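Local coordinates for protein CghA (PDB 6KBC) that belongs to a family of two-domain, beta-rich proteins of the calycin clan and holds the ligand WK1 in a pocket, at residues 165-170 against 274-279; 285-290 against 298-303; 324-329 against 340-345. All coordinates share one frame; numbering follows the deposited sequence.

Contact 1 of 3, residues 165-170 against 274-279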
# COMPACT_ATOMS: atom_id res chain seq x y z
N TYR A 165 10.26 4.03 12.77
CA TYR A 165 10.76 4.92 11.73
C TYR A 165 9.92 6.20 11.71
O TYR A 165 8.69 6.14 11.79
CB TYR A 165 10.65 4.26 10.35
CG TYR A 165 11.63 3.16 10.02
CD1 TYR A 165 12.27 2.41 11.01
CD2 TYR A 165 11.88 2.85 8.68
CE1 TYR A 165 13.15 1.39 10.67
CE2 TYR A 165 12.74 1.85 8.34
CZ TYR A 165 13.37 1.12 9.32
OH TYR A 165 14.22 0.13 8.92
N PRO A 166 10.55 7.36 11.54
CA PRO A 166 9.77 8.59 11.32
C PRO A 166 8.94 8.47 10.05
O PRO A 166 9.42 8.01 9.01
CB PRO A 166 10.85 9.67 11.18
CG PRO A 166 12.08 8.94 10.78
CD PRO A 166 12.00 7.59 11.44
N THR A 167 7.68 8.90 10.13
CA THR A 167 6.78 8.65 9.00
C THR A 167 5.56 9.58 8.93
O THR A 167 4.98 9.75 7.85
CB THR A 167 6.28 7.20 9.07
OG1 THR A 167 5.55 6.90 7.87
CG2 THR A 167 5.37 6.99 10.29
N LEU A 168 5.14 10.16 10.06
CA LEU A 168 3.80 10.73 10.04
C LEU A 168 3.81 12.08 9.31
O LEU A 168 4.78 12.84 9.43
CB LEU A 168 3.26 10.89 11.47
CG LEU A 168 2.99 9.56 12.19
CD1 LEU A 168 2.65 9.75 13.69
CD2 LEU A 168 1.86 8.79 11.51
N PRO A 169 2.78 12.39 8.53
CA PRO A 169 2.76 13.67 7.82
C PRO A 169 2.51 14.81 8.78
O PRO A 169 1.70 14.72 9.71
CB PRO A 169 1.60 13.51 6.83
CG PRO A 169 0.68 12.55 7.51
CD PRO A 169 1.57 11.59 8.27
N GLN A 170 3.23 15.90 8.55
CA GLN A 170 3.21 17.05 9.43
C GLN A 170 2.29 18.15 8.91
O GLN A 170 2.17 19.20 9.54
CB GLN A 170 4.63 17.60 9.59
CG GLN A 170 5.67 16.62 10.19
CD GLN A 170 5.23 15.95 11.48
OE1 GLN A 170 4.66 14.85 11.48
NE2 GLN A 170 5.47 16.62 12.60
N ALA A 274 9.19 7.13 0.64
CA ALA A 274 10.22 7.35 1.64
C ALA A 274 11.31 6.31 1.46
O ALA A 274 11.02 5.14 1.17
CB ALA A 274 9.64 7.27 3.06
N LEU A 275 12.55 6.73 1.63
CA LEU A 275 13.68 5.83 1.71
C LEU A 275 14.32 6.00 3.08
O LEU A 275 14.55 7.13 3.52
CB LEU A 275 14.70 6.08 0.61
CG LEU A 275 15.94 5.20 0.67
CD1 LEU A 275 15.60 3.74 0.34
CD2 LEU A 275 17.00 5.75 -0.28
N TYR A 276 14.59 4.89 3.74
CA TYR A 276 15.26 4.89 5.03
C TYR A 276 16.56 4.13 4.87
O TYR A 276 16.66 3.22 4.05
CB TYR A 276 14.41 4.23 6.09
CG TYR A 276 13.06 4.87 6.28
CD1 TYR A 276 11.98 4.48 5.50
CD2 TYR A 276 12.85 5.83 7.27
CE1 TYR A 276 10.74 5.05 5.67
CE2 TYR A 276 11.61 6.41 7.45
CZ TYR A 276 10.56 6.02 6.64
OH TYR A 276 9.32 6.57 6.81
N ARG A 277 17.57 4.53 5.64
CA ARG A 277 18.80 3.77 5.77
C ARG A 277 19.03 3.54 7.25
O ARG A 277 19.17 4.50 8.01
CB ARG A 277 19.99 4.51 5.15
CG ARG A 277 21.25 3.65 5.06
CD ARG A 277 22.45 4.45 4.56
NE ARG A 277 23.38 3.61 3.80
CZ ARG A 277 24.24 2.75 4.34
NH1 ARG A 277 24.31 2.59 5.66
NH2 ARG A 277 25.04 2.04 3.55
N ASP A 278 19.02 2.27 7.66
CA ASP A 278 19.09 1.90 9.07
C ASP A 278 18.07 2.67 9.90
O ASP A 278 18.36 3.11 11.02
CB ASP A 278 20.49 2.09 9.63
CG ASP A 278 21.48 1.14 9.01
OD1 ASP A 278 21.20 -0.07 9.01
OD2 ASP A 278 22.53 1.62 8.55
N GLY A 279 16.88 2.85 9.35
CA GLY A 279 15.80 3.45 10.09
C GLY A 279 15.79 4.96 10.12
O GLY A 279 14.83 5.55 10.64
O HOH W 1 16.07 1.37 7.12
O HOH W 2 6.99 6.87 5.35
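The rings of Tyr-165 and Tyr-276 meet obliquely, their planes 50° apart and their centroids separated by 4.7 Å. Tyr-165 directs its CD2 corner at the middle of one face of Tyr-276, so that Tyr-165 CD2 stands 3.4 Å from Tyr-276 CG. Tyr-165 CB covers the same ring off-centre as a CH-pi donor. Gly-279 CA lies over one face of Tyr-165, 3.6 Å from the ring centroid, in a second CH-pi contact. At the edge of Tyr-276, in its plane, sit Pro-166 O and a water; the phenol OH of Tyr-276 donates to Pro-166 O over 2.6 Å.

This is a meeting of two domains: the loop following strand 154-162 in the N-terminal part lies against the turn and the end of strand 269-277 in the hairpin 269-277/280-285 of the C-terminal part. Asp-278 and Gly-279 form a two-residue turn with the positive backbone angles of type I', and the turn presents Gly-279 CA to the Tyr-165 face.

Waters mark the two ends of the contact. One joins Tyr-165 OH to Gly-279 N, from which it accepts at 2.8 Å. The other gives its hydrogens to Tyr-276 OH and to Thr-167 OG1, 2.9 Å from the latter. Thr-167 OG1, anti to its backbone N (chi1 -172°), also bonds Arg-185 O, while Ala-188 of strand 181-200 touches Tyr-276.

Contact 2 of 3, residues 285-290 against 298-303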
# COMPACT_ATOMS: atom_id res chain seq x y z
N ALA A 285 10.29 11.61 0.05
CA ALA A 285 10.08 11.86 -1.38
C ALA A 285 8.61 12.15 -1.63
O ALA A 285 7.79 11.24 -1.78
CB ALA A 285 10.58 10.69 -2.21
N LEU A 286 8.27 13.43 -1.70
CA LEU A 286 6.93 13.86 -2.05
C LEU A 286 6.89 14.45 -3.45
O LEU A 286 5.89 15.05 -3.85
CB LEU A 286 6.43 14.89 -1.03
CG LEU A 286 6.41 14.33 0.39
CD1 LEU A 286 6.13 15.46 1.37
CD2 LEU A 286 5.37 13.20 0.51
N ARG A 287 7.98 14.30 -4.19
CA ARG A 287 8.12 14.79 -5.56
C ARG A 287 8.51 13.60 -6.44
O ARG A 287 9.45 12.87 -6.13
CB ARG A 287 9.18 15.90 -5.62
CG ARG A 287 9.49 16.42 -7.03
CD ARG A 287 10.63 17.44 -6.97
NE ARG A 287 10.18 18.70 -6.38
CZ ARG A 287 10.95 19.77 -6.24
NH1 ARG A 287 12.21 19.74 -6.65
NH2 ARG A 287 10.45 20.87 -5.70
N SER A 288 7.78 13.41 -7.54
CA SER A 288 8.00 12.31 -8.47
C SER A 288 8.58 12.87 -9.77
O SER A 288 7.93 13.69 -10.43
CB SER A 288 6.68 11.58 -8.74
OG SER A 288 6.87 10.39 -9.51
N LEU A 289 9.78 12.39 -10.16
CA LEU A 289 10.49 12.98 -11.28
C LEU A 289 10.13 12.30 -12.60
O LEU A 289 9.79 11.11 -12.61
CB LEU A 289 11.98 12.86 -11.07
CG LEU A 289 12.43 13.60 -9.82
CD1 LEU A 289 13.87 13.25 -9.51
CD2 LEU A 289 12.25 15.11 -10.04
N PRO A 290 10.26 13.03 -13.70
CA PRO A 290 10.12 12.41 -15.03
C PRO A 290 11.02 11.19 -15.14
O PRO A 290 12.21 11.24 -14.82
CB PRO A 290 10.57 13.52 -15.99
CG PRO A 290 10.22 14.79 -15.25
CD PRO A 290 10.49 14.49 -13.79
N ALA A 298 18.58 18.60 -7.27
CA ALA A 298 17.81 18.22 -6.10
C ALA A 298 17.46 19.44 -5.28
O ALA A 298 18.13 19.74 -4.29
CB ALA A 298 18.59 17.21 -5.26
N THR A 299 16.40 20.16 -5.66
CA THR A 299 15.88 21.23 -4.82
C THR A 299 14.89 20.72 -3.78
O THR A 299 14.42 21.51 -2.95
CB THR A 299 15.20 22.30 -5.68
OG1 THR A 299 14.03 21.75 -6.31
CG2 THR A 299 16.17 22.77 -6.76
N ALA A 300 14.55 19.43 -3.82
CA ALA A 300 13.75 18.79 -2.79
C ALA A 300 14.03 17.30 -2.88
O ALA A 300 14.49 16.80 -3.91
CB ALA A 300 12.25 19.06 -2.96
N ASP A 301 13.75 16.61 -1.78
CA ASP A 301 13.79 15.16 -1.81
C ASP A 301 12.82 14.67 -2.89
O ASP A 301 11.74 15.24 -3.08
CB ASP A 301 13.39 14.57 -0.46
CG ASP A 301 14.46 14.74 0.63
OD1 ASP A 301 15.54 15.36 0.42
OD2 ASP A 301 14.19 14.24 1.74
N ALA A 302 13.20 13.62 -3.59
CA ALA A 302 12.36 13.19 -4.69
C ALA A 302 12.63 11.73 -4.97
O ALA A 302 13.64 11.17 -4.53
CB ALA A 302 12.62 14.05 -5.95
N VAL A 303 11.70 11.11 -5.67
CA VAL A 303 11.92 9.77 -6.19
C VAL A 303 11.53 9.77 -7.66
O VAL A 303 10.60 10.48 -8.06
CB VAL A 303 11.14 8.70 -5.40
CG1 VAL A 303 9.66 8.87 -5.56
CG2 VAL A 303 11.60 7.30 -5.84
O HOH W 3 9.64 16.11 -1.77
O HOH W 4 14.20 17.23 -6.71
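A single parallel bridge, Ser-288 opposite Val-303, makes this a short, weakly bonded strand pairing in a C-terminal domain whose other strand pairs are antiparallel. It lies in the curled, calycin-clan sheet where the chain leaves strand 280-285 and strand 302-308 begins, so the bridge brings the start of that strand beside the run that continues the hairpin 269-277/280-285. Val-303 supplies both backbone bonds: its N donates to Arg-287 O over 2.9 Å, and its O accepts from Leu-289 N over 3.0 Å. Ser-288 CA adds a CA-H...O contact to Val-303 O between them.

Apolar side chains pack beside the bridge. Ala-285 CB rests 3.8 Å from Val-303 CB, and Ala-302 CB touches Leu-289 CD1 at 3.9 Å. The hydroxyl of Ser-288 turns to Asn-269, while the carboxylate of Asp-301 takes the backbone N of Ala-332 and of Asn-284. A water links Leu-286 N to Asp-301 O.

Farther out, Arg-287 reaches toward the loop 298-301 that leads into strand 302-308. Its chain leaves the backbone extended, CG anti to N, and its CB, CG and CD pass Ala-302 CB before the bend at chi3 (-72°) turns NE toward Ala-300. The guanidinium lies flat on Ala-300, with Ala-300 CB 3.6 Å above the centre of its plane. A second water links Arg-287 NH1 to Ala-300 O. At the edge, within the guanidinium plane, Arg-287 NH1 donates almost straight (170°) to Thr-299 OG1 at 2.7 Å.

Contact 3 of 3, residues 324-329 against 340-345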
# COMPACT_ATOMS: atom_id res chain seq x y z
N GLY A 324 10.20 -4.89 -14.34
CA GLY A 324 10.40 -4.36 -13.00
C GLY A 324 10.37 -2.84 -13.05
O GLY A 324 9.94 -2.25 -14.04
N TYR A 325 10.85 -2.25 -11.98
CA TYR A 325 10.89 -0.81 -11.85
C TYR A 325 12.25 -0.41 -11.30
O TYR A 325 12.81 -1.11 -10.45
CB TYR A 325 9.81 -0.30 -10.90
CG TYR A 325 8.53 0.17 -11.56
CD1 TYR A 325 8.41 1.47 -12.03
CD2 TYR A 325 7.43 -0.69 -11.67
CE1 TYR A 325 7.23 1.91 -12.63
CE2 TYR A 325 6.26 -0.27 -12.26
CZ TYR A 325 6.16 1.04 -12.73
OH TYR A 325 4.98 1.47 -13.31
N ARG A 326 12.76 0.71 -11.78
CA ARG A 326 13.88 1.37 -11.14
C ARG A 326 13.34 2.47 -10.24
O ARG A 326 12.43 3.20 -10.65
CB ARG A 326 14.84 1.96 -12.18
CG ARG A 326 15.98 2.78 -11.58
CD ARG A 326 17.08 2.95 -12.63
NE ARG A 326 17.61 1.64 -12.98
CZ ARG A 326 18.16 1.32 -14.15
NH1 ARG A 326 18.28 2.23 -15.11
NH2 ARG A 326 18.59 0.08 -14.36
N LEU A 327 13.86 2.54 -9.01
CA LEU A 327 13.56 3.61 -8.06
C LEU A 327 14.83 4.38 -7.81
O LEU A 327 15.80 3.82 -7.28
CB LEU A 327 13.04 3.07 -6.72
CG LEU A 327 11.74 2.28 -6.71
CD1 LEU A 327 11.40 1.95 -5.25
CD2 LEU A 327 10.65 3.09 -7.38
N GLU A 328 14.83 5.66 -8.14
CA GLU A 328 15.96 6.52 -7.87
C GLU A 328 15.51 7.56 -6.85
O GLU A 328 14.69 8.42 -7.17
CB GLU A 328 16.46 7.18 -9.14
CG GLU A 328 17.58 8.18 -8.94
CD GLU A 328 17.66 9.09 -10.14
OE1 GLU A 328 18.54 8.86 -10.98
OE2 GLU A 328 16.81 10.00 -10.26
N PHE A 329 16.04 7.48 -5.64
CA PHE A 329 15.72 8.46 -4.61
C PHE A 329 16.78 9.54 -4.60
O PHE A 329 17.96 9.26 -4.78
CB PHE A 329 15.66 7.81 -3.22
CG PHE A 329 14.43 7.00 -2.99
CD1 PHE A 329 13.30 7.59 -2.45
CD2 PHE A 329 14.40 5.65 -3.30
CE1 PHE A 329 12.16 6.83 -2.22
CE2 PHE A 329 13.27 4.89 -3.07
CZ PHE A 329 12.14 5.49 -2.52
N SER A 340 19.84 4.37 -6.07
CA SER A 340 19.13 3.76 -7.19
C SER A 340 18.95 2.28 -6.89
O SER A 340 19.91 1.61 -6.50
CB SER A 340 19.88 3.94 -8.51
OG SER A 340 19.01 3.63 -9.58
N PHE A 341 17.73 1.79 -7.06
CA PHE A 341 17.44 0.39 -6.85
C PHE A 341 16.68 -0.14 -8.05
O PHE A 341 15.80 0.53 -8.59
CB PHE A 341 16.60 0.15 -5.58
CG PHE A 341 17.23 0.72 -4.35
CD1 PHE A 341 18.15 -0.02 -3.62
CD2 PHE A 341 16.93 2.01 -3.93
CE1 PHE A 341 18.74 0.51 -2.46
CE2 PHE A 341 17.52 2.54 -2.79
CZ PHE A 341 18.43 1.78 -2.07
N ASP A 342 17.03 -1.36 -8.44
CA ASP A 342 16.26 -2.07 -9.44
C ASP A 342 15.41 -3.09 -8.72
O ASP A 342 15.92 -3.87 -7.90
CB ASP A 342 17.17 -2.74 -10.47
CG ASP A 342 17.69 -1.73 -11.49
OD1 ASP A 342 17.35 -0.53 -11.38
OD2 ASP A 342 18.40 -2.15 -12.42
N LEU A 343 14.12 -3.06 -8.99
CA LEU A 343 13.16 -3.97 -8.38
C LEU A 343 12.66 -4.85 -9.52
O LEU A 343 11.84 -4.41 -10.33
CB LEU A 343 12.02 -3.22 -7.72
CG LEU A 343 12.32 -2.65 -6.32
CD1 LEU A 343 13.41 -1.62 -6.36
CD2 LEU A 343 11.05 -2.03 -5.83
N ARG A 344 13.16 -6.07 -9.60
CA ARG A 344 12.86 -6.91 -10.76
C ARG A 344 11.86 -7.97 -10.38
O ARG A 344 11.97 -8.59 -9.31
CB ARG A 344 14.14 -7.51 -11.35
CG ARG A 344 15.03 -6.41 -11.88
CD ARG A 344 16.35 -6.91 -12.44
NE ARG A 344 17.11 -5.80 -12.99
CZ ARG A 344 16.97 -5.33 -14.23
NH1 ARG A 344 16.09 -5.90 -15.06
NH2 ARG A 344 17.70 -4.30 -14.64
N HIS A 345 10.86 -8.16 -11.25
CA HIS A 345 9.77 -9.09 -11.01
C HIS A 345 10.31 -10.50 -10.83
O HIS A 345 10.85 -11.09 -11.78
CB HIS A 345 8.79 -9.07 -12.18
CG HIS A 345 8.13 -7.74 -12.38
ND1 HIS A 345 7.64 -7.33 -13.61
CD2 HIS A 345 7.87 -6.73 -11.52
CE1 HIS A 345 7.11 -6.12 -13.49
NE2 HIS A 345 7.23 -5.74 -12.23
O HOH W 5 19.47 5.70 -11.33
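Gly-324 lies under the imidazole of His-345, its CA 3.7 Å from the ring centroid in a CH-pi contact and its N over the same face, toward the rim. Gly-324 has no CB, which at this place would collide with Leu-343 O, and its CA comes within 3.0 Å of that oxygen. The imidazole is fixed by Glu-390 at NE2 and Leu-314 O at ND1.

In this antiparallel hairpin Tyr-325 with Leu-343 and Leu-327 with Phe-341 are hydrogen-bonded pairs; Leu-343 N reaches Tyr-325 O at 2.8 Å. Alternation sends Arg-326, Ser-340, Asp-342 and Arg-344 to one face. There Arg-326 and Asp-342 run side by side, the guanidinium and carboxylate only 14° from coplanar. Arg-326 NE donates to Asp-342 OD1 over 2.7 Å and NH2 to OD2 over 3.0 Å, each oxygen accepting on its syn lone pair. The bend at chi3 (-63°) of Arg-326 puts NE beside the acid. Arg-344 NH2 approaches the same OD2 from above the carboxylate plane at 3.2 Å in a bent bond, so one acid is shared by two arginines, which would offset their repulsion; Arg-344 NH1 also bonds Asp-310 O.

The other face, with Tyr-325, Leu-327, Phe-341 and Leu-343, is largely apolar, though Tyr-325 OH bonds Lys-307. The Leu-327 and Leu-343 side chains cross, CD1 of the first 4.0 Å from CD2 of the second, and both pack on Val-245. In the curled sheet, strand 302-308 flanks 324-330, strand 363-375 flanks 338-346, and Met-254 of strand 252-261 touches Leu-327, Phe-329 and Phe-341.

Contact 3 is the most buried of the three, contact 2 is partly buried, and contact 1 lies at the surface between the two domains. Contacts 2 and 3 share one sheet through the neighbouring strands 302-308 and 324-330, and Phe-329 packs against Val-303 and Ala-285. The hairpin strand of contact 1 joins the same interior, since Leu-275 touches Phe-329 and Phe-341. Chemistry follows place: regular backbone pairing with a salt-bridge network on one face in contact 3, a single parallel bridge extended by an arginine and waters in contact 2, and oblique aromatic packing with one phenol bond and bridging waters in contact 1, where no strands pair.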